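5,10-methylenetetrahydrofolate dehydrogenase (Bombyx mori, PDB 5ZF1) probably catalyses the NADP+-dependent oxidation of 5,10-methylenetetrahydrofolate to 5,10-methenyltetrahydrofolate in folate-based one-carbon metabolism. Local coordinates at residues A144-L149 / M176-D181; M12-E17 / L149-I154; V162-S167 / L222-K227; R36-G41 / L79-N84. One frame throughout, in Å; residues are numbered along the deposited sequence.

Contact 1: A144-L149 / M176-D181; sequences AVVEML and MMLHSD
V146 and L178 pack two helices of the Rossmann-type NAD(P)-binding domain against each other, helix 140-151 and the last turn of helix 171-178. The meeting is wholly apolar, and one methyl does most of the work. V146 CG2 lies 3.7 Å from M177 CB and 4.1 Å from L178 CD1, filling the angle between these two neighbouring side chains. It is directed there because CG2 stands anti to the carbonyl carbon, with CG1 taking the place anti to the backbone N (chi1 160°). The valine crosses M177 nearly at right angles but slides alongside L178 in the opposite sense. One turn further on, L149 CD1 approaches the same leucine methyl, L178 CD1, at 4.3 Å.

In the next shell, V145 and L178 both rest on I217 of strand 215-218, which places the two helices on one face of the parallel sheet. M190 lies against V146, while V138 and L188 pack on M177. The backbone of L178 is hydrogen-bonded to A192. H179 then leaves helical geometry, and its carbonyl O accepts a hydrogen bond from R166 NH1 of the second subunit, while M176 O stands 3.7 Å above the centre of the H179 ring.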
loop_
_atom_site.group_PDB
_atom_site.type_symbol
_atom_site.label_atom_id
_atom_site.label_comp_id
_atom_site.label_asym_id
_atom_site.label_seq_id
_atom_site.Cartn_x
_atom_site.Cartn_y
_atom_site.Cartn_z
ATOM N N ALA B 144 -8.974 -2.702 -13.864
ATOM C CA ALA B 144 -10.067 -2.348 -14.766
ATOM C C ALA B 144 -10.442 -0.876 -14.636
ATOM O O ALA B 144 -10.624 -0.175 -15.640
ATOM C CB ALA B 144 -11.281 -3.240 -14.495
ATOM N N VAL B 145 -10.587 -0.389 -13.400
ATOM C CA VAL B 145 -10.869 1.030 -13.186
ATOM C C VAL B 145 -9.795 1.897 -13.821
ATOM O O VAL B 145 -10.094 2.855 -14.546
ATOM C CB VAL B 145 -11.001 1.324 -11.681
ATOM C CG1 VAL B 145 -11.030 2.837 -11.444
ATOM C CG2 VAL B 145 -12.238 0.679 -11.181
ATOM N N VAL B 146 -8.526 1.583 -13.549
ATOM C CA VAL B 146 -7.427 2.361 -14.104
ATOM C C VAL B 146 -7.472 2.328 -15.627
ATOM O O VAL B 146 -7.234 3.342 -16.293
ATOM C CB VAL B 146 -6.085 1.840 -13.554
ATOM C CG1 VAL B 146 -4.922 2.263 -14.449
ATOM C CG2 VAL B 146 -5.877 2.330 -12.145
ATOM N N GLU B 147 -7.810 1.173 -16.200
ATOM C CA GLU B 147 -7.877 1.055 -17.656
ATOM C C GLU B 147 -9.039 1.860 -18.236
ATOM O O GLU B 147 -8.924 2.422 -19.332
ATOM C CB GLU B 147 -7.979 -0.422 -18.047
ATOM C CG GLU B 147 -7.651 -0.728 -19.513
ATOM C CD GLU B 147 -6.219 -0.376 -19.919
ATOM O OE1 GLU B 147 -5.296 -0.424 -19.073
ATOM O OE2 GLU B 147 -6.014 -0.060 -21.108
ATOM N N MET B 148 -10.170 1.927 -17.527
ATOM C CA MET B 148 -11.276 2.751 -17.999
ATOM C C MET B 148 -10.865 4.218 -18.055
ATOM O O MET B 148 -11.194 4.930 -19.015
ATOM C CB MET B 148 -12.503 2.544 -17.106
ATOM C CG MET B 148 -13.036 1.109 -17.127
ATOM S SD MET B 148 -14.477 0.773 -16.091
ATOM C CE MET B 148 -15.418 2.294 -16.219
ATOM N N LEU B 149 -10.109 4.679 -17.055
ATOM C CA LEU B 149 -9.654 6.065 -17.051
ATOM C C LEU B 149 -8.693 6.336 -18.197
ATOM O O LEU B 149 -8.798 7.367 -18.872
ATOM C CB LEU B 149 -8.984 6.400 -15.725
ATOM C CG LEU B 149 -9.922 6.418 -14.515
ATOM C CD1 LEU B 149 -9.125 6.348 -13.229
ATOM C CD2 LEU B 149 -10.819 7.641 -14.567
ATOM N N MET B 176 -4.019 3.226 -4.625
ATOM C CA MET B 176 -2.569 3.124 -4.774
ATOM C C MET B 176 -2.144 3.435 -6.201
ATOM O O MET B 176 -1.163 4.153 -6.421
ATOM C CB MET B 176 -2.096 1.728 -4.360
ATOM C CG MET B 176 -0.579 1.557 -4.264
ATOM S SD MET B 176 0.246 2.524 -2.963
ATOM C CE MET B 176 -0.555 1.974 -1.463
ATOM N N MET B 177 -2.866 2.905 -7.175
ATOM C CA MET B 177 -2.544 3.125 -8.587
ATOM C C MET B 177 -2.818 4.558 -8.998
ATOM O O MET B 177 -2.083 5.140 -9.800
ATOM C CB MET B 177 -3.372 2.212 -9.484
ATOM C CG MET B 177 -3.519 0.814 -9.004
ATOM S SD MET B 177 -3.179 -0.286 -10.337
ATOM C CE MET B 177 -1.474 0.162 -10.489
ATOM N N LEU B 178 -3.910 5.116 -8.493
ATOM C CA LEU B 178 -4.292 6.461 -8.884
ATOM C C LEU B 178 -3.229 7.479 -8.500
ATOM O O LEU B 178 -3.093 8.519 -9.166
ATOM C CB LEU B 178 -5.633 6.810 -8.240
ATOM C CG LEU B 178 -6.901 6.709 -9.071
ATOM C CD1 LEU B 178 -7.127 5.317 -9.607
ATOM C CD2 LEU B 178 -8.056 7.155 -8.203
ATOM N N HIS B 179 -2.485 7.225 -7.424
ATOM C CA HIS B 179 -1.405 8.121 -7.032
ATOM C C HIS B 179 -0.033 7.529 -7.365
ATOM O O HIS B 179 0.977 7.950 -6.808
ATOM C CB HIS B 179 -1.530 8.543 -5.559
ATOM C CG HIS B 179 -1.274 7.466 -4.539
ATOM N ND1 HIS B 179 -0.014 7.008 -4.232
ATOM C CD2 HIS B 179 -2.117 6.837 -3.680
ATOM C CE1 HIS B 179 -0.093 6.096 -3.277
ATOM N NE2 HIS B 179 -1.361 5.975 -2.923
ATOM N N SER B 180 0.027 6.600 -8.316
ATOM C CA SER B 180 1.335 6.076 -8.686
ATOM C C SER B 180 2.122 7.161 -9.407
ATOM O O SER B 180 1.547 8.080 -9.985
ATOM C CB SER B 180 1.198 4.815 -9.540
ATOM O OG SER B 180 0.154 4.931 -10.489
ATOM N N ASP B 181 3.448 7.092 -9.298
ATOM C CA ASP B 181 4.336 7.966 -10.061
ATOM C C ASP B 181 4.683 7.257 -11.359
ATOM O O ASP B 181 5.235 6.152 -11.342
ATOM C CB ASP B 181 5.598 8.318 -9.279
ATOM C CG ASP B 181 6.512 9.282 -10.050
ATOM O OD1 ASP B 181 6.050 9.866 -11.049
ATOM O OD2 ASP B 181 7.684 9.446 -9.658
#

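Contact 2: M12-E17 / L149-I154; sequences MEIKKE and LKRFNI
R151, at the end of helix 140-151, grips E17 of helix 7-26 in a two-pronged salt bridge. Before it, L149 and K150 lend their carbonyl oxygens to the turn that closes the helix. The R151 chain bends at chi2, and its guanidinium meets the carboxylate end-on: R151 NH2 binds E17 OE1 at 2.8 Å and R151 NH1 binds E17 OE2 at 2.9 Å. Both bonds are fairly straight, with N-H...O angles of 162° and 161°, and both reach syn sides of the carboxylate. The two planes are only 16° apart. I14 lies over one face of the guanidinium, its CG1 3.9 Å from R151 NH2.

F152 leaves helical geometry, and N153, with positive phi, is the C-prime residue of a Schellman motif, in which I154 N bonds to L149 O (2.9 Å) and N153 N to K150 O. The contact joins a helix of the catalytic domain to one of the NAD(P)-binding domain. With E17 replaced by an alanine, NH1 and NH2 would probably lose their carboxylate, and the end of the arginine would be freer to turn. Because R151 NE also forms a salt bridge with E147, one guanidinium links two carboxylates, an arrangement likely to favour the charged form of all three groups.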
loop_
_atom_site.group_PDB
_atom_site.type_symbol
_atom_site.label_atom_id
_atom_site.label_comp_id
_atom_site.label_asym_id
_atom_site.label_seq_id
_atom_site.Cartn_x
_atom_site.Cartn_y
_atom_site.Cartn_z
ATOM N N MET B 12 -14.763 -5.639 -24.594
ATOM C CA MET B 12 -14.705 -6.242 -25.924
ATOM C C MET B 12 -13.491 -5.744 -26.708
ATOM O O MET B 12 -12.748 -6.546 -27.286
ATOM C CB MET B 12 -15.998 -5.966 -26.693
ATOM C CG MET B 12 -16.099 -6.735 -28.013
ATOM S SD MET B 12 -15.840 -8.518 -27.815
ATOM C CE MET B 12 -16.999 -8.885 -26.495
ATOM N N GLU B 13 -13.264 -4.424 -26.728
ATOM C CA GLU B 13 -12.083 -3.881 -27.403
ATOM C C GLU B 13 -10.809 -4.504 -26.856
ATOM O O GLU B 13 -9.940 -4.946 -27.611
ATOM C CB GLU B 13 -12.016 -2.361 -27.236
ATOM C CG GLU B 13 -13.109 -1.563 -27.917
ATOM C CD GLU B 13 -12.929 -0.064 -27.709
ATOM O OE1 GLU B 13 -11.782 0.424 -27.823
ATOM O OE2 GLU B 13 -13.933 0.623 -27.422
ATOM N N ILE B 14 -10.692 -4.547 -25.528
ATOM C CA ILE B 14 -9.515 -5.111 -24.875
ATOM C C ILE B 14 -9.355 -6.594 -25.210
ATOM O O ILE B 14 -8.246 -7.061 -25.501
ATOM C CB ILE B 14 -9.623 -4.860 -23.354
ATOM C CG1 ILE B 14 -9.283 -3.400 -23.038
ATOM C CG2 ILE B 14 -8.737 -5.787 -22.572
ATOM C CD1 ILE B 14 -9.662 -2.986 -21.642
ATOM N N LYS B 15 -10.453 -7.357 -25.168
ATOM C CA LYS B 15 -10.371 -8.788 -25.455
ATOM C C LYS B 15 -9.964 -9.043 -26.902
ATOM O O LYS B 15 -9.244 -10.005 -27.181
ATOM C CB LYS B 15 -11.699 -9.465 -25.133
ATOM C CG LYS B 15 -11.886 -9.745 -23.640
ATOM C CD LYS B 15 -13.213 -10.419 -23.336
ATOM C CE LYS B 15 -14.383 -9.460 -23.531
ATOM N NZ LYS B 15 -15.632 -10.027 -22.951
ATOM N N LYS B 16 -10.383 -8.175 -27.825
ATOM C CA LYS B 16 -9.950 -8.317 -29.214
ATOM C C LYS B 16 -8.457 -8.060 -29.356
ATOM O O LYS B 16 -7.767 -8.787 -30.080
ATOM C CB LYS B 16 -10.741 -7.373 -30.115
ATOM C CG LYS B 16 -12.217 -7.716 -30.224
ATOM C CD LYS B 16 -12.901 -6.831 -31.257
ATOM C CE LYS B 16 -14.406 -7.050 -31.277
ATOM N NZ LYS B 16 -15.065 -6.203 -32.316
ATOM N N GLU B 17 -7.941 -7.027 -28.675
ATOM C CA GLU B 17 -6.505 -6.772 -28.703
ATOM C C GLU B 17 -5.734 -7.929 -28.094
ATOM O O GLU B 17 -4.727 -8.374 -28.649
ATOM C CB GLU B 17 -6.178 -5.472 -27.963
ATOM C CG GLU B 17 -6.703 -4.224 -28.626
ATOM C CD GLU B 17 -6.592 -3.005 -27.730
ATOM O OE1 GLU B 17 -5.904 -3.082 -26.686
ATOM O OE2 GLU B 17 -7.193 -1.969 -28.077
ATOM N N LEU B 149 -10.109 4.679 -17.055
ATOM C CA LEU B 149 -9.654 6.065 -17.051
ATOM C C LEU B 149 -8.693 6.336 -18.197
ATOM O O LEU B 149 -8.798 7.367 -18.872
ATOM C CB LEU B 149 -8.984 6.400 -15.725
ATOM C CG LEU B 149 -9.922 6.418 -14.515
ATOM C CD1 LEU B 149 -9.125 6.348 -13.229
ATOM C CD2 LEU B 149 -10.819 7.641 -14.567
ATOM N N LYS B 150 -7.739 5.428 -18.418
ATOM C CA LYS B 150 -6.760 5.636 -19.482
ATOM C C LYS B 150 -7.407 5.550 -20.853
ATOM O O LYS B 150 -7.097 6.347 -21.739
ATOM C CB LYS B 150 -5.628 4.612 -19.367
ATOM C CG LYS B 150 -4.861 4.716 -18.060
ATOM C CD LYS B 150 -3.713 3.722 -17.983
ATOM C CE LYS B 150 -2.425 4.321 -18.525
ATOM N NZ LYS B 150 -2.483 4.629 -19.986
ATOM N N ARG B 151 -8.308 4.591 -21.054
ATOM C CA ARG B 151 -8.858 4.409 -22.394
ATOM C C ARG B 151 -9.834 5.513 -22.768
ATOM O O ARG B 151 -10.005 5.806 -23.954
ATOM C CB ARG B 151 -9.531 3.043 -22.505
ATOM C CG ARG B 151 -8.555 1.906 -22.390
ATOM C CD ARG B 151 -8.005 1.508 -23.733
ATOM N NE ARG B 151 -7.094 0.375 -23.607
ATOM C CZ ARG B 151 -6.915 -0.546 -24.548
ATOM N NH1 ARG B 151 -7.597 -0.472 -25.683
ATOM N NH2 ARG B 151 -6.065 -1.545 -24.352
ATOM N N PHE B 152 -10.480 6.144 -21.788
ATOM C CA PHE B 152 -11.389 7.235 -22.086
ATOM C C PHE B 152 -10.732 8.599 -21.955
ATOM O O PHE B 152 -11.432 9.624 -21.989
ATOM C CB PHE B 152 -12.639 7.126 -21.206
ATOM C CG PHE B 152 -13.539 5.981 -21.595
ATOM C CD1 PHE B 152 -14.361 6.076 -22.702
ATOM C CD2 PHE B 152 -13.541 4.804 -20.868
ATOM C CE1 PHE B 152 -15.183 5.016 -23.069
ATOM C CE2 PHE B 152 -14.359 3.742 -21.229
ATOM C CZ PHE B 152 -15.180 3.850 -22.328
ATOM N N ASN B 153 -9.402 8.626 -21.823
ATOM C CA ASN B 153 -8.637 9.874 -21.838
ATOM C C ASN B 153 -9.038 10.786 -20.688
ATOM O O ASN B 153 -9.175 11.997 -20.856
ATOM C CB ASN B 153 -8.787 10.603 -23.179
ATOM C CG ASN B 153 -7.504 10.594 -23.992
ATOM O OD1 ASN B 153 -6.598 9.801 -23.730
ATOM N ND2 ASN B 153 -7.425 11.477 -24.989
ATOM N N ILE B 154 -9.244 10.202 -19.528
ATOM C CA ILE B 154 -9.595 10.960 -18.342
ATOM C C ILE B 154 -8.304 11.418 -17.699
ATOM O O ILE B 154 -7.419 10.600 -17.409
ATOM C CB ILE B 154 -10.421 10.107 -17.366
ATOM C CG1 ILE B 154 -11.650 9.521 -18.080
ATOM C CG2 ILE B 154 -10.790 10.956 -16.142
ATOM C CD1 ILE B 154 -12.644 10.543 -18.526
#

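Contact 3: V162-S167 / L222-K227; sequences VVIGRS and LPKLIK. With SO4 (sulfate ion), chain E.
The flat guanidinium of R166 takes no part where I164 meets K224 and I226; it stands beside the sulfate instead, with sulfate O4 lying obliquely to its plane, 3.6 Å from R166 NE. Its far end turns to the second subunit, where NH1 forms a salt bridge with D191 of that chain. Within 162-167 the anion is held by the backbone: R166 N donates to sulfate O1 at 2.9 Å in an almost straight bond (174°). R199 NE and T220 OG1 are also hydrogen-bonded to the sulfate, and L222 CD1 packs 3.5 Å from sulfate O3.

This is the end of strand 160-164 in the Rossmann fold, where the chain turns out through G165. The sulfate, probably from the crystallisation liquor, sits at the end of the strand, where a Rossmann domain usually receives its dinucleotide, and may mark a phosphate-binding position.

Away from the anion, the two segments meet through apolar atoms. I164 carries CG1 anti to its carbonyl carbon (chi1 -56°) and extends onward to meet I226 tip to tip. I164 CD1 lies 3.6 Å from I226 CD1. The other branch, I164 CG2, touches K224 CE at 3.8 Å, where bends at chi2, chi3 and chi4 bring the end of the lysine across it. L206 of helix 203-211 packs against both I164 and K224, and T218 of the adjoining strand 215-218 touches both isoleucines.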
loop_
_atom_site.group_PDB
_atom_site.type_symbol
_atom_site.label_atom_id
_atom_site.label_comp_id
_atom_site.label_asym_id
_atom_site.label_seq_id
_atom_site.Cartn_x
_atom_site.Cartn_y
_atom_site.Cartn_z
ATOM N N VAL B 162 -11.186 11.198 -5.595
ATOM C CA VAL B 162 -11.702 10.654 -4.338
ATOM C C VAL B 162 -12.041 9.193 -4.591
ATOM O O VAL B 162 -12.780 8.879 -5.528
ATOM C CB VAL B 162 -12.938 11.433 -3.850
ATOM C CG1 VAL B 162 -13.594 10.709 -2.635
ATOM C CG2 VAL B 162 -12.558 12.861 -3.510
ATOM N N VAL B 163 -11.540 8.300 -3.738
ATOM C CA VAL B 163 -11.906 6.891 -3.791
ATOM C C VAL B 163 -12.731 6.635 -2.544
ATOM O O VAL B 163 -12.231 6.849 -1.435
ATOM C CB VAL B 163 -10.675 5.975 -3.814
ATOM C CG1 VAL B 163 -11.128 4.507 -3.845
ATOM C CG2 VAL B 163 -9.764 6.290 -5.027
ATOM N N ILE B 164 -13.977 6.203 -2.722
ATOM C CA ILE B 164 -14.867 5.896 -1.597
ATOM C C ILE B 164 -14.795 4.391 -1.390
ATOM O O ILE B 164 -15.327 3.623 -2.195
ATOM C CB ILE B 164 -16.312 6.360 -1.854
ATOM C CG1 ILE B 164 -16.340 7.850 -2.175
ATOM C CG2 ILE B 164 -17.185 6.072 -0.594
ATOM C CD1 ILE B 164 -17.679 8.379 -2.603
ATOM N N GLY B 165 -14.104 3.961 -0.339
ATOM C CA GLY B 165 -13.889 2.538 -0.108
ATOM C C GLY B 165 -12.406 2.285 0.039
ATOM O O GLY B 165 -11.583 2.764 -0.739
ATOM N N ARG B 166 -12.041 1.534 1.089
ATOM C CA ARG B 166 -10.650 1.220 1.411
ATOM C C ARG B 166 -10.380 -0.283 1.445
ATOM O O ARG B 166 -9.368 -0.715 2.027
ATOM C CB ARG B 166 -10.250 1.851 2.753
ATOM C CG ARG B 166 -11.089 1.340 3.930
ATOM C CD ARG B 166 -10.695 2.002 5.242
ATOM N NE ARG B 166 -11.647 1.563 6.274
ATOM C CZ ARG B 166 -11.650 1.983 7.535
ATOM N NH1 ARG B 166 -10.739 2.846 7.964
ATOM N NH2 ARG B 166 -12.577 1.526 8.363
ATOM N N SER B 167 -11.252 -1.094 0.847
ATOM C CA SER B 167 -11.076 -2.543 0.923
ATOM C C SER B 167 -9.715 -2.967 0.366
ATOM O O SER B 167 -9.193 -2.388 -0.593
ATOM C CB SER B 167 -12.200 -3.262 0.169
ATOM O OG SER B 167 -12.088 -3.086 -1.247
ATOM N N LEU B 222 -20.537 -0.961 1.182
ATOM C CA LEU B 222 -21.567 -0.361 2.013
ATOM C C LEU B 222 -22.343 0.680 1.211
ATOM O O LEU B 222 -21.781 1.344 0.336
ATOM C CB LEU B 222 -20.939 0.293 3.244
ATOM C CG LEU B 222 -20.255 -0.706 4.179
ATOM C CD1 LEU B 222 -19.343 0.001 5.172
ATOM C CD2 LEU B 222 -21.292 -1.548 4.911
ATOM N N PRO B 223 -23.639 0.841 1.480
ATOM C CA PRO B 223 -24.444 1.754 0.658
ATOM C C PRO B 223 -23.978 3.194 0.772
ATOM O O PRO B 223 -24.021 3.799 1.846
ATOM C CB PRO B 223 -25.866 1.576 1.211
ATOM C CG PRO B 223 -25.825 0.313 2.025
ATOM C CD PRO B 223 -24.432 0.215 2.549
ATOM N N LYS B 224 -23.488 3.734 -0.333
ATOM C CA LYS B 224 -23.263 5.160 -0.478
ATOM C C LYS B 224 -24.199 5.674 -1.561
ATOM O O LYS B 224 -24.749 4.903 -2.354
ATOM C CB LYS B 224 -21.803 5.463 -0.835
ATOM C CG LYS B 224 -21.395 6.897 -0.550
ATOM C CD LYS B 224 -21.324 7.141 0.957
ATOM C CE LYS B 224 -20.333 6.179 1.610
ATOM N NZ LYS B 224 -19.496 6.823 2.663
ATOM N N LEU B 225 -24.402 6.985 -1.581
ATOM C CA LEU B 225 -25.189 7.592 -2.645
ATOM C C LEU B 225 -24.468 8.849 -3.102
ATOM O O LEU B 225 -24.295 9.790 -2.320
ATOM C CB LEU B 225 -26.616 7.897 -2.190
ATOM C CG LEU B 225 -27.540 8.345 -3.325
ATOM C CD1 LEU B 225 -27.457 7.375 -4.501
ATOM C CD2 LEU B 225 -28.979 8.479 -2.835
ATOM N N ILE B 226 -24.025 8.849 -4.356
ATOM C CA ILE B 226 -23.507 10.058 -4.982
ATOM C C ILE B 226 -24.700 10.809 -5.555
ATOM O O ILE B 226 -25.360 10.323 -6.473
ATOM C CB ILE B 226 -22.479 9.742 -6.073
ATOM C CG1 ILE B 226 -21.326 8.913 -5.507
ATOM C CG2 ILE B 226 -21.945 11.032 -6.659
ATOM C CD1 ILE B 226 -20.602 9.587 -4.378
ATOM N N LYS B 227 -24.983 11.979 -5.008
ATOM C CA LYS B 227 -26.060 12.828 -5.492
ATOM C C LYS B 227 -25.493 13.963 -6.329
ATOM O O LYS B 227 -24.312 14.301 -6.240
ATOM C CB LYS B 227 -26.873 13.397 -4.328
ATOM C CG LYS B 227 -27.167 12.405 -3.223
ATOM C CD LYS B 227 -28.065 13.042 -2.170
ATOM C CE LYS B 227 -27.452 12.989 -0.775
ATOM N NZ LYS B 227 -26.224 13.824 -0.626
HETATM S S SO4 E . -15.267 0.958 3.396
HETATM O O1 SO4 E . -14.142 0.314 2.720
HETATM O O2 SO4 E . -15.887 2.063 2.691
HETATM O O3 SO4 E . -16.278 -0.073 3.588
HETATM O O4 SO4 E . -14.846 1.441 4.720
#

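Contact 4: R36-G41 / L79-N84; sequences RCIIVG and LSEIQN
The apolar part of the contact is carried by I38 and I82, which meet at a slant: I38 CD1 lies 3.8 Å from I82 CG1. On the strand side, CG1 of I38 stands anti to the carbonyl carbon (chi1 -65°) and the chain runs straight on (chi2 175°), which carries the CD1 methyl out from the strand to the helix. The same methyl, I38 CD1, lies 4.2 Å from E81 CG, where the glutamate contributes only its aliphatic stem. L78 and L85 also touch I38, so the isoleucine is set against four helix residues spaced i, i+3, i+4 and i+7. I82 is backed in turn by V109 and A112 of helix 106-112.

I38 belongs to the middle strand of the parallel three-stranded sheet in the catalytic domain, and helix 75-87 is the connection of the beta-alpha-beta crossover from strand 63-69 to strand 93-96, lying over the strand between them.

Polar links run outside this apolar patch. The backbone of I38 pairs with L95, and that of C37 with L65 and I67. E81, modelled in two conformers, directs OE2 to a salt bridge with R69 in the one described. Within the helix, Q83 N bonds to L79 O at 3.0 Å.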
loop_
_atom_site.group_PDB
_atom_site.type_symbol
_atom_site.label_atom_id
_atom_site.label_comp_id
_atom_site.label_asym_id
_atom_site.label_seq_id
_atom_site.Cartn_x
_atom_site.Cartn_y
_atom_site.Cartn_z
ATOM N N ARG B 36 -6.188 -22.075 -14.202
ATOM C CA ARG B 36 -6.998 -23.022 -13.446
ATOM C C ARG B 36 -7.783 -22.233 -12.416
ATOM O O ARG B 36 -7.197 -21.480 -11.632
ATOM C CB ARG B 36 -6.126 -24.075 -12.769
ATOM C CG ARG B 36 -5.226 -24.832 -13.729
ATOM C CD ARG B 36 -6.036 -25.778 -14.623
ATOM N NE ARG B 36 -5.178 -26.487 -15.573
ATOM C CZ ARG B 36 -5.047 -26.166 -16.855
ATOM N NH1 ARG B 36 -5.729 -25.150 -17.372
ATOM N NH2 ARG B 36 -4.234 -26.873 -17.628
ATOM N N CYS B 37 -9.102 -22.383 -12.430
ATOM C CA CYS B 37 -9.986 -21.697 -11.497
ATOM C C CYS B 37 -10.562 -22.716 -10.523
ATOM O O CYS B 37 -11.283 -23.630 -10.939
ATOM C CB CYS B 37 -11.113 -20.972 -12.238
ATOM S SG CYS B 37 -10.563 -19.743 -13.454
ATOM N N ILE B 38 -10.257 -22.550 -9.235
ATOM C CA ILE B 38 -10.752 -23.450 -8.202
ATOM C C ILE B 38 -12.064 -22.899 -7.670
ATOM O O ILE B 38 -12.148 -21.724 -7.287
ATOM C CB ILE B 38 -9.724 -23.622 -7.073
ATOM C CG1 ILE B 38 -8.479 -24.321 -7.598
ATOM C CG2 ILE B 38 -10.329 -24.413 -5.922
ATOM C CD1 ILE B 38 -7.362 -24.418 -6.575
ATOM N N ILE B 39 -13.088 -23.747 -7.668
ATOM C CA ILE B 39 -14.443 -23.429 -7.228
ATOM C C ILE B 39 -14.759 -24.330 -6.047
ATOM O O ILE B 39 -14.740 -25.559 -6.182
ATOM C CB ILE B 39 -15.479 -23.649 -8.344
ATOM C CG1 ILE B 39 -15.605 -22.439 -9.251
ATOM C CG2 ILE B 39 -16.850 -23.892 -7.750
ATOM C CD1 ILE B 39 -16.331 -21.298 -8.585
ATOM N N VAL B 40 -15.045 -23.732 -4.897
ATOM C CA VAL B 40 -15.381 -24.484 -3.693
ATOM C C VAL B 40 -16.854 -24.242 -3.395
ATOM O O VAL B 40 -17.248 -23.137 -2.997
ATOM C CB VAL B 40 -14.492 -24.097 -2.502
ATOM C CG1 VAL B 40 -15.049 -24.690 -1.213
ATOM C CG2 VAL B 40 -13.064 -24.568 -2.736
ATOM N N GLY B 41 -17.668 -25.273 -3.588
ATOM C CA GLY B 41 -19.083 -25.181 -3.302
ATOM C C GLY B 41 -19.920 -25.062 -4.558
ATOM O O GLY B 41 -19.437 -25.162 -5.690
ATOM N N LEU B 79 -5.188 -26.102 0.278
ATOM C CA LEU B 79 -3.794 -25.697 0.131
ATOM C C LEU B 79 -2.971 -26.776 -0.556
ATOM O O LEU B 79 -2.017 -26.463 -1.275
ATOM C CB LEU B 79 -3.193 -25.355 1.496
ATOM C CG LEU B 79 -3.859 -24.226 2.286
ATOM C CD1 LEU B 79 -3.120 -23.993 3.596
ATOM C CD2 LEU B 79 -3.941 -22.945 1.483
ATOM N N SER B 80 -3.322 -28.050 -0.354
ATOM C CA SER B 80 -2.603 -29.126 -1.029
ATOM C C SER B 80 -2.812 -29.075 -2.537
ATOM O O SER B 80 -1.876 -29.312 -3.309
ATOM C CB SER B 80 -3.035 -30.484 -0.479
ATOM O OG SER B 80 -2.450 -31.530 -1.234
ATOM N N GLU B 81 -4.034 -28.780 -2.976
ATOM C CA GLU B 81 -4.292 -28.696 -4.408
ATOM C C GLU B 81 -3.625 -27.471 -5.020
ATOM O O GLU B 81 -3.146 -27.520 -6.159
ATOM C CB GLU B 81 -5.796 -28.679 -4.674
ATOM C CG GLU B 81 -6.175 -28.434 -6.136
ATOM C CD GLU B 81 -6.009 -29.667 -7.018
ATOM O OE1 GLU B 81 -4.923 -30.285 -7.002
ATOM O OE2 GLU B 81 -6.973 -30.020 -7.729
ATOM N N ILE B 82 -3.581 -26.361 -4.280
ATOM C CA ILE B 82 -2.903 -25.171 -4.788
ATOM C C ILE B 82 -1.415 -25.441 -4.954
ATOM O O ILE B 82 -0.817 -25.092 -5.981
ATOM C CB ILE B 82 -3.176 -23.970 -3.864
ATOM C CG1 ILE B 82 -4.596 -23.458 -4.101
ATOM C CG2 ILE B 82 -2.148 -22.865 -4.084
ATOM C CD1 ILE B 82 -5.196 -22.738 -2.903
ATOM N N GLN B 83 -0.795 -26.089 -3.962
ATOM C CA GLN B 83 0.637 -26.353 -4.056
ATOM C C GLN B 83 0.958 -27.290 -5.211
ATOM O O GLN B 83 2.012 -27.154 -5.841
ATOM C CB GLN B 83 1.171 -26.917 -2.734
ATOM C CG GLN B 83 2.703 -27.022 -2.666
ATOM C CD GLN B 83 3.422 -25.672 -2.816
ATOM O OE1 GLN B 83 2.824 -24.607 -2.664
ATOM N NE2 GLN B 83 4.717 -25.724 -3.106
ATOM N N ASN B 84 0.061 -28.234 -5.516
ATOM C CA ASN B 84 0.237 -29.067 -6.704
ATOM C C ASN B 84 0.185 -28.234 -7.981
ATOM O O ASN B 84 0.992 -28.434 -8.899
ATOM C CB ASN B 84 -0.832 -30.158 -6.744
ATOM C CG ASN B 84 -0.539 -31.293 -5.780
ATOM O OD1 ASN B 84 0.180 -31.118 -4.794
ATOM N ND2 ASN B 84 -1.099 -32.465 -6.060
#

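Overall arrangement
From the N terminus, helix 7-26 opens the long loop that contact 2 closes at the end of helix 140-151. Contact 4 falls entirely within that loop, joining strand 34-40 to helix 75-87 in the catalytic domain. Contact 1 starts on helix 140-151 before contact 2 has closed, so the two cross; they share L149, and E147 packs on I14 between them. Contact 3, from strand 160-164 to the loop 222-227, crosses contact 1 in turn, where L178 touches V163. Contacts 1 and 3 thus hold the NAD(P)-binding domain together, contact 2 bridges the two domains, and contact 4 stays apart, its nearest atoms about 14 Å from those of contact 2.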